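Local structure of subtilase cytotoxin, subunit B (Escherichia coli, 3DWQ) at residues C[8-13]-C[73-78]. The protein forms the pentameric B part of an AB5 toxin and binds N-glycolylneuraminic acid, probably to recognise cell-surface glycans. Numbering follows the deposited sequence.
With NGC (N-glycolyl-alpha-neuraminic acid), chain G.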
ATOM      1  N   ASP C   8       1.322 -29.530 -12.028  1.00 22.04           N
ATOM      2  CA  ASP C   8       0.016 -28.875 -12.041  1.00 21.63           C
ATOM      3  C   ASP C   8       0.084 -27.654 -11.119  1.00 21.23           C
ATOM      4  O   ASP C   8       0.513 -27.770  -9.969  1.00 21.07           O
ATOM      5  CB  ASP C   8      -1.082 -29.825 -11.550  1.00 21.77           C
ATOM      6  CG  ASP C   8      -1.469 -30.880 -12.580  1.00 22.18           C
ATOM      7  OD1 ASP C   8      -1.340 -30.638 -13.804  1.00 22.59           O
ATOM      8  OD2 ASP C   8      -1.924 -31.960 -12.154  1.00 22.65           O
ATOM      9  N   GLY C   9      -0.322 -26.484 -11.604  1.00 20.76           N
ATOM     10  CA  GLY C   9      -0.816 -26.284 -12.959  1.00 20.31           C
ATOM     11  C   GLY C   9      -1.027 -24.803 -13.197  1.00 19.99           C
ATOM     12  O   GLY C   9      -0.721 -23.978 -12.334  1.00 19.90           O
ATOM     13  N   MET C  10      -1.552 -24.461 -14.367  1.00 19.69           N
ATOM     14  CA  MET C  10      -1.871 -23.071 -14.670  1.00 19.47           C
ATOM     15  C   MET C  10      -3.138 -22.926 -15.508  1.00 19.49           C
ATOM     16  O   MET C  10      -3.467 -23.797 -16.309  1.00 19.40           O
ATOM     17  CB  MET C  10      -0.693 -22.382 -15.364  1.00 19.51           C
ATOM     18  CG  MET C  10      -0.333 -22.969 -16.716  1.00 19.46           C
ATOM     19  SD  MET C  10       1.083 -22.164 -17.457  1.00 19.03           S
ATOM     20  CE  MET C  10       1.017 -22.830 -19.117  1.00 19.32           C
ATOM     21  N   PHE C  11      -3.847 -21.825 -15.287  1.00 19.39           N
ATOM     22  CA  PHE C  11      -4.985 -21.431 -16.105  1.00 19.38           C
ATOM     23  C   PHE C  11      -4.639 -20.063 -16.685  1.00 19.31           C
ATOM     24  O   PHE C  11      -4.402 -19.110 -15.937  1.00 19.20           O
ATOM     25  CB  PHE C  11      -6.256 -21.337 -15.254  1.00 19.61           C
ATOM     26  CG  PHE C  11      -7.037 -22.627 -15.145  1.00 19.73           C
ATOM     27  CD1 PHE C  11      -8.421 -22.618 -15.286  1.00 20.09           C
ATOM     28  CD2 PHE C  11      -6.403 -23.841 -14.883  1.00 20.18           C
ATOM     29  CE1 PHE C  11      -9.162 -23.794 -15.172  1.00 20.25           C
ATOM     30  CE2 PHE C  11      -7.132 -25.026 -14.775  1.00 20.08           C
ATOM     31  CZ  PHE C  11      -8.516 -25.002 -14.916  1.00 20.16           C
ATOM     32  N   SER C  12      -4.595 -19.981 -18.012  1.00 19.04           N
ATOM     33  CA  SER C  12      -4.272 -18.737 -18.710  1.00 18.95           C
ATOM     34  C   SER C  12      -5.527 -17.996 -19.158  1.00 18.91           C
ATOM     35  O   SER C  12      -6.566 -18.615 -19.404  1.00 18.93           O
ATOM     36  CB  SER C  12      -3.380 -19.026 -19.920  1.00 19.02           C
ATOM     37  OG  SER C  12      -2.148 -19.602 -19.520  1.00 18.66           O
ATOM     38  N   GLY C  13      -5.419 -16.671 -19.266  1.00 18.85           N
ATOM     39  CA  GLY C  13      -6.512 -15.819 -19.737  1.00 18.75           C
ATOM     40  C   GLY C  13      -7.696 -15.778 -18.787  1.00 18.81           C
ATOM     41  O   GLY C  13      -8.850 -15.705 -19.217  1.00 18.80           O
ATOM     42  N   PRO C  73      -7.299 -10.121 -18.249  1.00 17.17           N
ATOM     43  CA  PRO C  73      -7.142 -11.573 -18.323  1.00 16.97           C
ATOM     44  C   PRO C  73      -5.716 -11.936 -17.929  1.00 16.85           C
ATOM     45  O   PRO C  73      -4.754 -11.430 -18.517  1.00 16.82           O
ATOM     46  CB  PRO C  73      -7.410 -11.888 -19.797  1.00 16.96           C
ATOM     47  CG  PRO C  73      -7.074 -10.637 -20.525  1.00 17.11           C
ATOM     48  CD  PRO C  73      -7.289  -9.488 -19.583  1.00 16.96           C
ATOM     49  N   VAL C  74      -5.590 -12.786 -16.918  1.00 16.76           N
ATOM     50  CA  VAL C  74      -4.298 -13.073 -16.305  1.00 16.52           C
ATOM     51  C   VAL C  74      -4.064 -14.576 -16.167  1.00 16.54           C
ATOM     52  O   VAL C  74      -4.995 -15.376 -16.306  1.00 16.20           O
ATOM     53  CB  VAL C  74      -4.140 -12.356 -14.927  1.00 16.67           C
ATOM     54  CG1 VAL C  74      -4.103 -10.838 -15.112  1.00 16.42           C
ATOM     55  CG2 VAL C  74      -5.248 -12.764 -13.947  1.00 16.45           C
ATOM     56  N   ARG C  75      -2.815 -14.958 -15.914  1.00 16.36           N
ATOM     57  CA  ARG C  75      -2.492 -16.356 -15.673  1.00 16.41           C
ATOM     58  C   ARG C  75      -2.490 -16.631 -14.177  1.00 16.60           C
ATOM     59  O   ARG C  75      -1.789 -15.956 -13.413  1.00 16.47           O
ATOM     60  CB  ARG C  75      -1.136 -16.719 -16.282  1.00 16.41           C
ATOM     61  CG  ARG C  75      -0.739 -18.181 -16.083  1.00 16.16           C
ATOM     62  CD  ARG C  75       0.472 -18.538 -16.908  1.00 15.89           C
ATOM     63  NE  ARG C  75       0.148 -18.746 -18.317  1.00 15.58           N
ATOM     64  CZ  ARG C  75       1.053 -18.966 -19.269  1.00 15.76           C
ATOM     65  NH1 ARG C  75       2.348 -19.001 -18.971  1.00 14.94           N
ATOM     66  NH2 ARG C  75       0.663 -19.145 -20.524  1.00 15.06           N
ATOM     67  N   ILE C  76      -3.289 -17.612 -13.768  1.00 16.66           N
ATOM     68  CA  ILE C  76      -3.267 -18.094 -12.397  1.00 16.97           C
ATOM     69  C   ILE C  76      -2.416 -19.363 -12.318  1.00 17.01           C
ATOM     70  O   ILE C  76      -2.726 -20.377 -12.946  1.00 17.02           O
ATOM     71  CB  ILE C  76      -4.702 -18.306 -11.818  1.00 17.00           C
ATOM     72  CG1 ILE C  76      -5.258 -16.997 -11.249  1.00 17.59           C
ATOM     73  CG2 ILE C  76      -4.696 -19.315 -10.675  1.00 16.93           C
ATOM     74  CD1 ILE C  76      -5.818 -16.027 -12.263  1.00 17.93           C
ATOM     75  N   TYR C  77      -1.321 -19.275 -11.567  1.00 17.16           N
ATOM     76  CA  TYR C  77      -0.500 -20.435 -11.255  1.00 17.24           C
ATOM     77  C   TYR C  77      -0.981 -20.971  -9.918  1.00 17.51           C
ATOM     78  O   TYR C  77      -1.199 -20.200  -8.978  1.00 17.12           O
ATOM     79  CB  TYR C  77       0.970 -20.053 -11.123  1.00 16.89           C
ATOM     80  CG  TYR C  77       1.652 -19.488 -12.350  1.00 16.63           C
ATOM     81  CD1 TYR C  77       2.494 -20.284 -13.126  1.00 16.00           C
ATOM     82  CD2 TYR C  77       1.504 -18.146 -12.704  1.00 15.96           C
ATOM     83  CE1 TYR C  77       3.156 -19.764 -14.234  1.00 15.98           C
ATOM     84  CE2 TYR C  77       2.153 -17.618 -13.809  1.00 15.96           C
ATOM     85  CZ  TYR C  77       2.980 -18.429 -14.569  1.00 16.23           C
ATOM     86  OH  TYR C  77       3.625 -17.905 -15.664  1.00 16.01           O
ATOM     87  N   TYR C  78      -1.143 -22.290  -9.834  1.00 17.96           N
ATOM     88  CA  TYR C  78      -1.683 -22.927  -8.637  1.00 18.57           C
ATOM     89  C   TYR C  78      -1.041 -24.290  -8.360  1.00 18.94           C
ATOM     90  O   TYR C  78      -0.487 -24.923  -9.261  1.00 18.96           O
ATOM     91  CB  TYR C  78      -3.221 -23.047  -8.730  1.00 18.60           C
ATOM     92  CG  TYR C  78      -3.711 -24.070  -9.735  1.00 18.91           C
ATOM     93  CD1 TYR C  78      -4.067 -25.359  -9.331  1.00 18.89           C
ATOM     94  CD2 TYR C  78      -3.811 -23.755 -11.092  1.00 18.95           C
ATOM     95  CE1 TYR C  78      -4.507 -26.306 -10.251  1.00 18.95           C
ATOM     96  CE2 TYR C  78      -4.250 -24.696 -12.018  1.00 18.81           C
ATOM     97  CZ  TYR C  78      -4.596 -25.968 -11.591  1.00 18.91           C
ATOM     98  OH  TYR C  78      -5.032 -26.901 -12.503  1.00 19.57           O
TER
HETATM   99  O9  NGC G   3      -9.073 -24.530 -19.480  1.00 32.49           O
HETATM  100  C9  NGC G   3      -8.435 -25.229 -18.402  1.00 33.37           C
HETATM  101  C8  NGC G   3      -6.916 -25.057 -18.459  1.00 34.17           C
HETATM  102  O8  NGC G   3      -6.608 -23.796 -19.069  1.00 33.81           O
HETATM  103  C7  NGC G   3      -6.285 -26.222 -19.232  1.00 34.48           C
HETATM  104  O7  NGC G   3      -6.418 -27.447 -18.503  1.00 35.13           O
HETATM  105  C6  NGC G   3      -4.825 -26.053 -19.689  1.00 35.47           C
HETATM  106  O6  NGC G   3      -4.777 -24.996 -20.671  1.00 35.89           O
HETATM  107  C2  NGC G   3      -3.594 -24.226 -20.510  1.00 36.85           C
HETATM  108  C1  NGC G   3      -3.693 -22.772 -20.172  1.00 35.82           C
HETATM  109  O1B NGC G   3      -4.811 -22.268 -19.941  1.00 34.76           O
HETATM  110  O1A NGC G   3      -2.627 -22.117 -20.111  1.00 34.52           O
HETATM  111  C3  NGC G   3      -2.246 -24.936 -20.526  1.00 36.13           C
HETATM  112  C4  NGC G   3      -2.318 -25.933 -19.365  1.00 35.62           C
HETATM  113  O4  NGC G   3      -1.229 -25.731 -18.463  1.00 34.99           O
HETATM  114  C5  NGC G   3      -3.693 -25.789 -18.665  1.00 35.22           C
HETATM  115  N5  NGC G   3      -3.748 -26.595 -17.436  1.00 34.83           N
HETATM  116  C10 NGC G   3      -3.650 -27.913 -17.244  1.00 34.94           C
HETATM  117  O10 NGC G   3      -3.504 -28.739 -18.133  1.00 35.39           O
HETATM  118  C11 NGC G   3      -3.752 -28.318 -15.801  1.00 34.53           C
HETATM  119  O11 NGC G   3      -3.619 -27.199 -14.915  1.00 34.03           O
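The sialic-acid site of the B subunit is built on an antiparallel strand pair, in which F11 and I76 form a hydrogen-bonded pair with F11 N to I76 O at 3.0 Å and the return bond from I76 N to F11 O. A second pair of bonds joins G9 and Y78, whose ring lies with one face against G9 CA. With CG set between its backbone N and carbonyl carbon (chi1 71°), the Y78 ring reaches across the 8-13 segment at G9 and hydrogen-bonds through OH to O11, the glycolyl hydroxyl of the sugar (2.8 Å). The F11 ring, inclined at 74° to that of Y78, offers a face to the glycerol tail, CZ lying 3.5 Å from sugar C9. S12 grips the carboxylate twice: its N binds O1B at 3.0 Å, and OG donates to O1A at 2.6 Å. R75 is second shell, its NE donating to S12 OG (2.7 Å), which probably fixes the hydroxyl's direction; M10 SD sits over one guanidinium face. M10 O accepts a weak hydrogen bond from sugar N5, and Q36 OE1 is also hydrogen-bonded to the ligand. Together these groups form the sialic-acid site on the OB-type fold of AB5 toxin B subunits.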